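PDB 3ANP: transcriptional repressor, TetR family from Thermus thermophilus, which represses transcription of genes for fatty acid degradation, probably by binding DNA through a helix-turn-helix, and binds lauroyl-CoA as a ligand. Local coordinates for residues R16-L21 with E54-D59; T30-I35 with V41-F46; L103-F108 with R168-T173. All coordinates share one frame; numbering follows the deposited sequence.

How the contacts relate
Contact 2, the helix-turn-helix pair, is nested in the chain within the loop that contact 1 closes, and their centres lie about 12 Å apart; Ala18 CB touches Ile35 CD1 at 3.5 Å, so the two contacts adjoin through helix 3-25. Contact 3 follows in series within the ligand-binding part, its centre about 16 Å from that of contact 1. Those two meet directly, Leu57 CD1 packing on Pro106 CG at 3.7 Å, whereas contacts 2 and 3 stay about 9 Å apart at their nearest atoms. Met19 and Leu105 side chains each lie about 11 Å from the bound dodecyl-CoA. Contact 1 thus lies between the predicted helix-turn-helix and the acyl-CoA-binding domain.

Contact 1 (R16-L21 with E54-D59); sequences RAAMEL and EAVLLD
Val56 of helix 54-77 directs its side chain at Ala18 and Met19 of helix 3-25, joining the first helix of the TetR-type DNA-binding domain to the long helix that runs on into the ligand-binding part. The nearest CA atoms, of Ala18 and Val56, are 7.4 Å apart, and no hydrogen bond crosses, so the contact rests on apolar side chains alone. Its packed part is built round one methyl group: Val56 CG1 stands 3.9 Å from Ala18 CB. With CG1 anti to the backbone N (chi1 173°), the other branch, CG2, is turned beside that nitrogen and also faces Ala18 CB, at 4.2 Å. Phe15 and Phe22 of helix 3-25 also pack on Val56, and Ile35 on Ala18; all three touching residues are buried.

The selenomethionine at position 19 reaches in differently. Its chi1 (-68°) and chi2 (-60°) bring the selenium toward helix 54-77 although the CB does not point there, and chi3 then orients the CE methyl; the Met19 and Val56 side chains slide past each other in opposite directions. Leu103 of helix 101-110 packs on Met19 as well.

The solvent side is polar and contributes nothing across the pair. Arg16 turns away from helix 54-77 and forms a salt bridge with Glu12, while exposed Glu20 makes a weak hydrogen bond to Asn24. Asp59 is partly exposed and hydrogen-bonded to Tyr50. In the packed part, by contrast, Met19 SE lies 3.9 Å from Val56 CG1.

Contact 2 (T30-I35 with V41-F46); sequences TTATEI and VSRGTF
Arg43 and Phe46 of helix 43-49 bear on Ala32, Thr33 and Ile35 of helix 32-39 in what is predicted to be the DNA-binding helix-turn-helix. The nearest CA atoms, of Thr33 and Arg43, are 5.3 Å apart. Each helix begins with a capped end: Thr31 and Glu34 make a capping box, and Ser42 OG accepts from Thr45 N.

Phe46 supplies the buried half. From its CB, the ring is carried toward helix 32-39 by a CG anti to the backbone N (chi1 164°). The ring carbon CD2 lies 3.7 Å from Ala32 CB, and CE2 beyond it meets the same methyl. Along the other flank, CD1 approaches Ile35 CG2 to 3.5 Å, CE1 touches both CG2 and CD1 of Ile35, and CZ at the tip reaches only Ile35 CD1, at 4.1 Å. Both residues thus lie on the same side of the ring plane, displaced toward its two flanks, and meet it obliquely, with Ile14 of helix 3-25 also against the ring.

Toward solvent, extended Arg43 lays one guanidinium face on Ala32 CB. Its NH1 donates to Thr33 OG1 over 2.9 Å, at a bent N-H...O angle of 143°, with OG1 12° out of the guanidinium plane.

Contact 3 (L103-F108 with R168-T173); sequences LLLPMF and RWAAYT
Leu105 of helix 101-110 packs on Ala170 and Ala171, near the C-terminal end of helix 151-172, in the all-helical ligand-binding domain of this TetR-family repressor. The nearest CA pair, Leu105 and Ala170, is 6.4 Å apart, and no hydrogen bond crosses. Leu167, just ahead of segment 168-173, also packs on Leu105.

Along 168-173, Arg168 comes first and points away from helix 101-110; it forms a salt bridge with Asp160 of the second subunit and touches the lauric acid. Trp169 NE1 hydrogen-bonds to Arg176 O. Ala170 turns its CB toward the other helix, where Leu105 CD1 meets it at 4.0 Å. At Ala171 the same methyl is shared: Leu105 CD1 is also 4.0 Å from Ala171 CB, so it sits against both alanines. The second branch, CD2, lies over the backbone, 4.0 Å from Ala170 O and 4.1 Å from Ala171 CA. In Leu105, chi1 (-175°) carries CG toward helix 151-172, and chi2 (54°) sets CD1 against the alanine methyls and CD2 beside the backbone. Replacing Leu105 with an alanine would probably strip both alanine methyls of their partner and open a gap between the helices.

Tyr172 hydrogen-bonds through OH to the carbonyl of Asn113 of the second subunit, and Thr173 N, with Tyr172 N, bonds to Arg168 O. The Tyr172 ring carries Ala171 CB over its centre, 3.8 Å above the plane.

Contact 1 (R16-L21 with E54-D59)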
loop_
_atom_site.group_PDB
_atom_site.type_symbol
_atom_site.label_atom_id
_atom_site.label_comp_id
_atom_site.label_asym_id
_atom_site.label_seq_id
_atom_site.Cartn_x
_atom_site.Cartn_y
_atom_site.Cartn_z
ATOM N N ARG A 16 27.220 -7.884 7.820
ATOM C CA ARG A 16 27.747 -8.610 6.671
ATOM C C ARG A 16 27.467 -10.091 6.759
ATOM O O ARG A 16 27.075 -10.724 5.763
ATOM C CB ARG A 16 29.257 -8.387 6.535
ATOM C CG ARG A 16 29.597 -6.982 6.076
ATOM C CD ARG A 16 31.024 -6.894 5.541
ATOM N NE ARG A 16 32.008 -6.991 6.609
ATOM C CZ ARG A 16 32.745 -8.067 6.861
ATOM N NH1 ARG A 16 32.618 -9.159 6.112
ATOM N NH2 ARG A 16 33.597 -8.054 7.880
ATOM N N ALA A 17 27.683 -10.651 7.946
ATOM C CA ALA A 17 27.455 -12.076 8.173
ATOM C C ALA A 17 25.998 -12.449 7.883
ATOM O O ALA A 17 25.719 -13.451 7.225
ATOM C CB ALA A 17 27.802 -12.430 9.605
ATOM N N ALA A 18 25.071 -11.643 8.381
ATOM C CA ALA A 18 23.650 -11.921 8.151
ATOM C C ALA A 18 23.245 -11.806 6.680
ATOM O O ALA A 18 22.499 -12.650 6.169
ATOM C CB ALA A 18 22.770 -10.974 9.007
HETATM N N MSE A 19 23.719 -10.764 6.003
HETATM C CA MSE A 19 23.364 -10.559 4.602
HETATM C C MSE A 19 23.828 -11.729 3.729
HETATM O O MSE A 19 23.082 -12.193 2.863
HETATM C CB MSE A 19 23.966 -9.243 4.083
HETATM C CG MSE A 19 23.360 -7.979 4.700
HETATM SE SE MSE A 19 21.428 -7.846 4.365
HETATM C CE MSE A 19 21.455 -7.877 2.424
ATOM N N GLU A 20 25.056 -12.197 3.955
ATOM C CA GLU A 20 25.584 -13.325 3.191
ATOM C C GLU A 20 24.709 -14.572 3.412
ATOM O O GLU A 20 24.330 -15.256 2.450
ATOM C CB GLU A 20 27.047 -13.607 3.588
ATOM C CG GLU A 20 27.689 -14.766 2.830
ATOM C CD GLU A 20 27.990 -14.455 1.357
ATOM O OE1 GLU A 20 27.506 -13.430 0.823
ATOM O OE2 GLU A 20 28.715 -15.252 0.721
ATOM N N LEU A 21 24.365 -14.860 4.668
ATOM C CA LEU A 21 23.514 -16.017 4.967
ATOM C C LEU A 21 22.139 -15.834 4.332
ATOM O O LEU A 21 21.592 -16.781 3.769
ATOM C CB LEU A 21 23.348 -16.214 6.493
ATOM C CG LEU A 21 24.574 -16.843 7.168
ATOM C CD1 LEU A 21 24.541 -16.611 8.667
ATOM C CD2 LEU A 21 24.612 -18.354 6.850
ATOM N N GLU A 54 14.530 -8.668 10.923
ATOM C CA GLU A 54 14.160 -7.653 9.933
ATOM C C GLU A 54 14.928 -6.349 10.096
ATOM O O GLU A 54 15.044 -5.558 9.150
ATOM C CB GLU A 54 12.654 -7.354 9.993
ATOM C CG GLU A 54 11.759 -8.459 9.467
ATOM C CD GLU A 54 11.659 -9.651 10.400
ATOM O OE1 GLU A 54 12.069 -9.547 11.576
ATOM O OE2 GLU A 54 11.156 -10.696 9.951
ATOM N N ALA A 55 15.430 -6.097 11.302
ATOM C CA ALA A 55 16.179 -4.876 11.532
ATOM C C ALA A 55 17.429 -4.897 10.638
ATOM O O ALA A 55 17.934 -3.849 10.247
ATOM C CB ALA A 55 16.566 -4.748 13.026
ATOM N N VAL A 56 17.932 -6.087 10.318
ATOM C CA VAL A 56 19.098 -6.173 9.430
ATOM C C VAL A 56 18.667 -5.694 8.040
ATOM O O VAL A 56 19.345 -4.872 7.412
ATOM C CB VAL A 56 19.647 -7.631 9.306
ATOM C CG1 VAL A 56 20.749 -7.680 8.251
ATOM C CG2 VAL A 56 20.210 -8.113 10.659
ATOM N N LEU A 57 17.533 -6.199 7.557
ATOM C CA LEU A 57 17.043 -5.803 6.238
ATOM C C LEU A 57 16.755 -4.300 6.174
ATOM O O LEU A 57 16.980 -3.664 5.147
ATOM C CB LEU A 57 15.783 -6.599 5.880
ATOM C CG LEU A 57 15.919 -8.125 5.866
ATOM C CD1 LEU A 57 14.537 -8.747 5.635
ATOM C CD2 LEU A 57 16.911 -8.571 4.770
ATOM N N LEU A 58 16.263 -3.720 7.266
ATOM C CA LEU A 58 15.991 -2.287 7.258
ATOM C C LEU A 58 17.291 -1.522 7.074
ATOM O O LEU A 58 17.325 -0.517 6.379
ATOM C CB LEU A 58 15.320 -1.847 8.549
ATOM C CG LEU A 58 13.899 -2.393 8.723
ATOM C CD1 LEU A 58 13.362 -1.891 10.056
ATOM C CD2 LEU A 58 12.997 -1.944 7.568
ATOM N N ASP A 59 18.362 -1.992 7.706
ATOM C CA ASP A 59 19.659 -1.334 7.550
ATOM C C ASP A 59 20.060 -1.342 6.072
ATOM O O ASP A 59 20.563 -0.341 5.550
ATOM C CB ASP A 59 20.727 -2.051 8.383
ATOM C CG ASP A 59 21.015 -1.342 9.708
ATOM O OD1 ASP A 59 20.206 -0.474 10.115
ATOM O OD2 ASP A 59 22.048 -1.659 10.345
#

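Contact 2 (T30-I35 with V41-F46)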
loop_
_atom_site.group_PDB
_atom_site.type_symbol
_atom_site.label_atom_id
_atom_site.label_comp_id
_atom_site.label_asym_id
_atom_site.label_seq_id
_atom_site.Cartn_x
_atom_site.Cartn_y
_atom_site.Cartn_z
ATOM N N THR A 30 17.284 -18.569 7.693
ATOM C CA THR A 30 18.458 -18.247 8.498
ATOM C C THR A 30 18.074 -17.802 9.918
ATOM O O THR A 30 17.228 -16.935 10.093
ATOM C CB THR A 30 19.271 -17.131 7.806
ATOM O OG1 THR A 30 19.765 -17.614 6.548
ATOM C CG2 THR A 30 20.435 -16.694 8.676
ATOM N N THR A 31 18.716 -18.378 10.929
ATOM C CA THR A 31 18.400 -18.027 12.309
ATOM C C THR A 31 19.422 -17.118 12.996
ATOM O O THR A 31 20.568 -16.960 12.546
ATOM C CB THR A 31 18.234 -19.301 13.183
ATOM O OG1 THR A 31 19.528 -19.813 13.527
ATOM C CG2 THR A 31 17.436 -20.379 12.419
ATOM N N ALA A 32 19.000 -16.524 14.103
ATOM C CA ALA A 32 19.872 -15.639 14.865
ATOM C C ALA A 32 21.126 -16.398 15.332
ATOM O O ALA A 32 22.226 -15.828 15.393
ATOM C CB ALA A 32 19.101 -15.057 16.069
ATOM N N THR A 33 20.968 -17.684 15.636
ATOM C CA THR A 33 22.103 -18.483 16.090
ATOM C C THR A 33 23.135 -18.693 14.966
ATOM O O THR A 33 24.340 -18.670 15.223
ATOM C CB THR A 33 21.644 -19.860 16.662
ATOM O OG1 THR A 33 20.840 -19.647 17.832
ATOM C CG2 THR A 33 22.852 -20.709 17.061
ATOM N N GLU A 34 22.670 -18.893 13.730
ATOM C CA GLU A 34 23.583 -19.070 12.594
ATOM C C GLU A 34 24.324 -17.771 12.317
ATOM O O GLU A 34 25.529 -17.782 12.042
ATOM C CB GLU A 34 22.824 -19.487 11.325
ATOM C CG GLU A 34 22.211 -20.871 11.392
ATOM C CD GLU A 34 21.427 -21.224 10.133
ATOM O OE1 GLU A 34 20.703 -20.345 9.615
ATOM O OE2 GLU A 34 21.514 -22.383 9.672
ATOM N N ILE A 35 23.598 -16.653 12.365
ATOM C CA ILE A 35 24.206 -15.349 12.149
ATOM C C ILE A 35 25.287 -15.094 13.200
ATOM O O ILE A 35 26.408 -14.691 12.869
ATOM C CB ILE A 35 23.145 -14.210 12.207
ATOM C CG1 ILE A 35 22.214 -14.301 10.987
ATOM C CG2 ILE A 35 23.828 -12.845 12.220
ATOM C CD1 ILE A 35 21.060 -13.307 11.037
ATOM N N VAL A 41 29.948 -14.075 17.453
ATOM C CA VAL A 41 29.433 -13.372 18.628
ATOM C C VAL A 41 28.395 -14.307 19.227
ATOM O O VAL A 41 28.048 -15.305 18.611
ATOM C CB VAL A 41 28.767 -12.016 18.268
ATOM C CG1 VAL A 41 29.817 -11.068 17.664
ATOM C CG2 VAL A 41 27.602 -12.231 17.292
ATOM N N SER A 42 27.907 -14.013 20.427
ATOM C CA SER A 42 26.891 -14.879 21.028
ATOM C C SER A 42 25.524 -14.521 20.450
ATOM O O SER A 42 25.354 -13.452 19.872
ATOM C CB SER A 42 26.838 -14.681 22.545
ATOM O OG SER A 42 26.325 -13.396 22.849
ATOM N N ARG A 43 24.554 -15.415 20.620
ATOM C CA ARG A 43 23.203 -15.172 20.142
ATOM C C ARG A 43 22.683 -13.924 20.850
ATOM O O ARG A 43 21.998 -13.085 20.254
ATOM C CB ARG A 43 22.312 -16.382 20.458
ATOM C CG ARG A 43 20.843 -16.205 20.066
ATOM C CD ARG A 43 19.987 -17.348 20.581
ATOM N NE ARG A 43 18.559 -17.083 20.383
ATOM C CZ ARG A 43 17.871 -17.442 19.300
ATOM N NH1 ARG A 43 18.475 -18.089 18.315
ATOM N NH2 ARG A 43 16.576 -17.153 19.199
ATOM N N GLY A 44 23.031 -13.794 22.129
ATOM C CA GLY A 44 22.608 -12.634 22.893
ATOM C C GLY A 44 23.167 -11.332 22.334
ATOM O O GLY A 44 22.492 -10.304 22.330
ATOM N N THR A 45 24.408 -11.366 21.864
ATOM C CA THR A 45 25.043 -10.172 21.302
ATOM C C THR A 45 24.392 -9.791 19.963
ATOM O O THR A 45 24.219 -8.612 19.655
ATOM C CB THR A 45 26.559 -10.407 21.111
ATOM O OG1 THR A 45 27.171 -10.502 22.395
ATOM C CG2 THR A 45 27.211 -9.265 20.325
ATOM N N PHE A 46 24.029 -10.788 19.172
ATOM C CA PHE A 46 23.368 -10.506 17.908
ATOM C C PHE A 46 22.099 -9.694 18.185
ATOM O O PHE A 46 21.839 -8.704 17.512
ATOM C CB PHE A 46 22.957 -11.786 17.188
ATOM C CG PHE A 46 21.957 -11.543 16.092
ATOM C CD1 PHE A 46 22.366 -11.014 14.867
ATOM C CD2 PHE A 46 20.594 -11.733 16.322
ATOM C CE1 PHE A 46 21.430 -10.667 13.888
ATOM C CE2 PHE A 46 19.650 -11.389 15.355
ATOM C CZ PHE A 46 20.067 -10.853 14.137
#

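Contact 3 (L103-F108 with R168-T173)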
loop_
_atom_site.group_PDB
_atom_site.type_symbol
_atom_site.label_atom_id
_atom_site.label_comp_id
_atom_site.label_asym_id
_atom_site.label_seq_id
_atom_site.Cartn_x
_atom_site.Cartn_y
_atom_site.Cartn_z
ATOM N N LEU A 103 15.243 -10.427 -0.752
ATOM C CA LEU A 103 15.620 -9.731 0.479
ATOM C C LEU A 103 14.619 -8.623 0.798
ATOM O O LEU A 103 14.279 -8.395 1.953
ATOM C CB LEU A 103 17.006 -9.085 0.351
ATOM C CG LEU A 103 18.201 -10.011 0.135
ATOM C CD1 LEU A 103 19.437 -9.181 -0.206
ATOM C CD2 LEU A 103 18.435 -10.831 1.381
ATOM N N LEU A 104 14.159 -7.915 -0.225
ATOM C CA LEU A 104 13.231 -6.820 0.010
ATOM C C LEU A 104 11.821 -7.251 0.394
ATOM O O LEU A 104 11.125 -6.522 1.106
ATOM C CB LEU A 104 13.158 -5.909 -1.220
ATOM C CG LEU A 104 14.467 -5.247 -1.648
ATOM C CD1 LEU A 104 14.217 -4.382 -2.868
ATOM C CD2 LEU A 104 15.022 -4.412 -0.503
ATOM N N LEU A 105 11.380 -8.423 -0.055
ATOM C CA LEU A 105 10.003 -8.820 0.288
ATOM C C LEU A 105 9.772 -8.888 1.813
ATOM O O LEU A 105 8.867 -8.233 2.325
ATOM C CB LEU A 105 9.633 -10.142 -0.386
ATOM C CG LEU A 105 8.189 -10.633 -0.211
ATOM C CD1 LEU A 105 7.224 -9.548 -0.645
ATOM C CD2 LEU A 105 7.971 -11.897 -1.034
ATOM N N PRO A 106 10.589 -9.661 2.557
ATOM C CA PRO A 106 10.330 -9.688 4.004
ATOM C C PRO A 106 10.505 -8.315 4.634
ATOM O O PRO A 106 9.922 -8.007 5.676
ATOM C CB PRO A 106 11.331 -10.724 4.528
ATOM C CG PRO A 106 12.405 -10.762 3.459
ATOM C CD PRO A 106 11.610 -10.658 2.189
HETATM N N MSE A 107 11.313 -7.479 3.996
HETATM C CA MSE A 107 11.517 -6.137 4.491
HETATM C C MSE A 107 10.219 -5.332 4.324
HETATM O O MSE A 107 9.809 -4.610 5.235
HETATM C CB MSE A 107 12.673 -5.461 3.739
HETATM C CG MSE A 107 13.064 -4.136 4.354
HETATM SE SE MSE A 107 14.205 -3.059 3.235
HETATM C CE MSE A 107 12.893 -2.531 1.930
ATOM N N PHE A 108 9.567 -5.463 3.166
ATOM C CA PHE A 108 8.316 -4.742 2.905
ATOM C C PHE A 108 7.222 -5.109 3.920
ATOM O O PHE A 108 6.438 -4.255 4.324
ATOM C CB PHE A 108 7.775 -5.031 1.491
ATOM C CG PHE A 108 8.616 -4.467 0.363
ATOM C CD1 PHE A 108 9.337 -3.275 0.513
ATOM C CD2 PHE A 108 8.639 -5.112 -0.879
ATOM C CE1 PHE A 108 10.066 -2.726 -0.556
ATOM C CE2 PHE A 108 9.364 -4.573 -1.954
ATOM C CZ PHE A 108 10.077 -3.380 -1.791
ATOM N N ARG A 168 3.160 -6.254 -4.026
ATOM C CA ARG A 168 2.300 -7.171 -4.755
ATOM C C ARG A 168 3.055 -7.821 -5.905
ATOM O O ARG A 168 2.858 -8.999 -6.201
ATOM C CB ARG A 168 1.050 -6.449 -5.252
ATOM C CG ARG A 168 0.120 -6.081 -4.081
ATOM C CD ARG A 168 -0.964 -5.091 -4.466
ATOM N NE ARG A 168 -2.010 -5.692 -5.285
ATOM C CZ ARG A 168 -3.094 -5.041 -5.703
ATOM N NH1 ARG A 168 -3.274 -3.764 -5.376
ATOM N NH2 ARG A 168 -3.998 -5.671 -6.450
ATOM N N TRP A 169 3.938 -7.056 -6.533
ATOM C CA TRP A 169 4.732 -7.589 -7.629
ATOM C C TRP A 169 5.597 -8.736 -7.122
ATOM O O TRP A 169 5.600 -9.828 -7.695
ATOM C CB TRP A 169 5.640 -6.506 -8.206
ATOM C CG TRP A 169 6.586 -7.026 -9.271
ATOM C CD1 TRP A 169 6.311 -7.194 -10.606
ATOM C CD2 TRP A 169 7.925 -7.486 -9.079
ATOM N NE1 TRP A 169 7.399 -7.734 -11.254
ATOM C CE2 TRP A 169 8.405 -7.925 -10.345
ATOM C CE3 TRP A 169 8.770 -7.578 -7.965
ATOM C CZ2 TRP A 169 9.696 -8.449 -10.524
ATOM C CZ3 TRP A 169 10.068 -8.106 -8.145
ATOM C CH2 TRP A 169 10.510 -8.535 -9.422
ATOM N N ALA A 170 6.332 -8.473 -6.043
ATOM C CA ALA A 170 7.243 -9.457 -5.467
ATOM C C ALA A 170 6.553 -10.658 -4.850
ATOM O O ALA A 170 7.037 -11.783 -4.967
ATOM C CB ALA A 170 8.161 -8.776 -4.417
ATOM N N ALA A 171 5.417 -10.430 -4.203
ATOM C CA ALA A 171 4.704 -11.517 -3.551
ATOM C C ALA A 171 3.755 -12.328 -4.430
ATOM O O ALA A 171 3.546 -13.519 -4.186
ATOM C CB ALA A 171 3.925 -10.969 -2.360
ATOM N N TYR A 172 3.188 -11.697 -5.447
ATOM C CA TYR A 172 2.199 -12.389 -6.274
ATOM C C TYR A 172 2.402 -12.444 -7.781
ATOM O O TYR A 172 1.981 -13.403 -8.409
ATOM C CB TYR A 172 0.817 -11.768 -6.034
ATOM C CG TYR A 172 0.496 -11.514 -4.579
ATOM C CD1 TYR A 172 0.485 -12.564 -3.656
ATOM C CD2 TYR A 172 0.203 -10.231 -4.126
ATOM C CE1 TYR A 172 0.191 -12.343 -2.318
ATOM C CE2 TYR A 172 -0.096 -9.991 -2.784
ATOM C CZ TYR A 172 -0.099 -11.057 -1.885
ATOM O OH TYR A 172 -0.379 -10.840 -0.561
ATOM N N THR A 173 3.014 -11.419 -8.371
ATOM C CA THR A 173 3.162 -11.387 -9.825
ATOM C C THR A 173 4.541 -10.966 -10.288
ATOM O O THR A 173 4.683 -9.997 -11.037
ATOM C CB THR A 173 2.151 -10.400 -10.446
ATOM O OG1 THR A 173 2.446 -9.072 -9.996
ATOM C CG2 THR A 173 0.734 -10.750 -10.042
#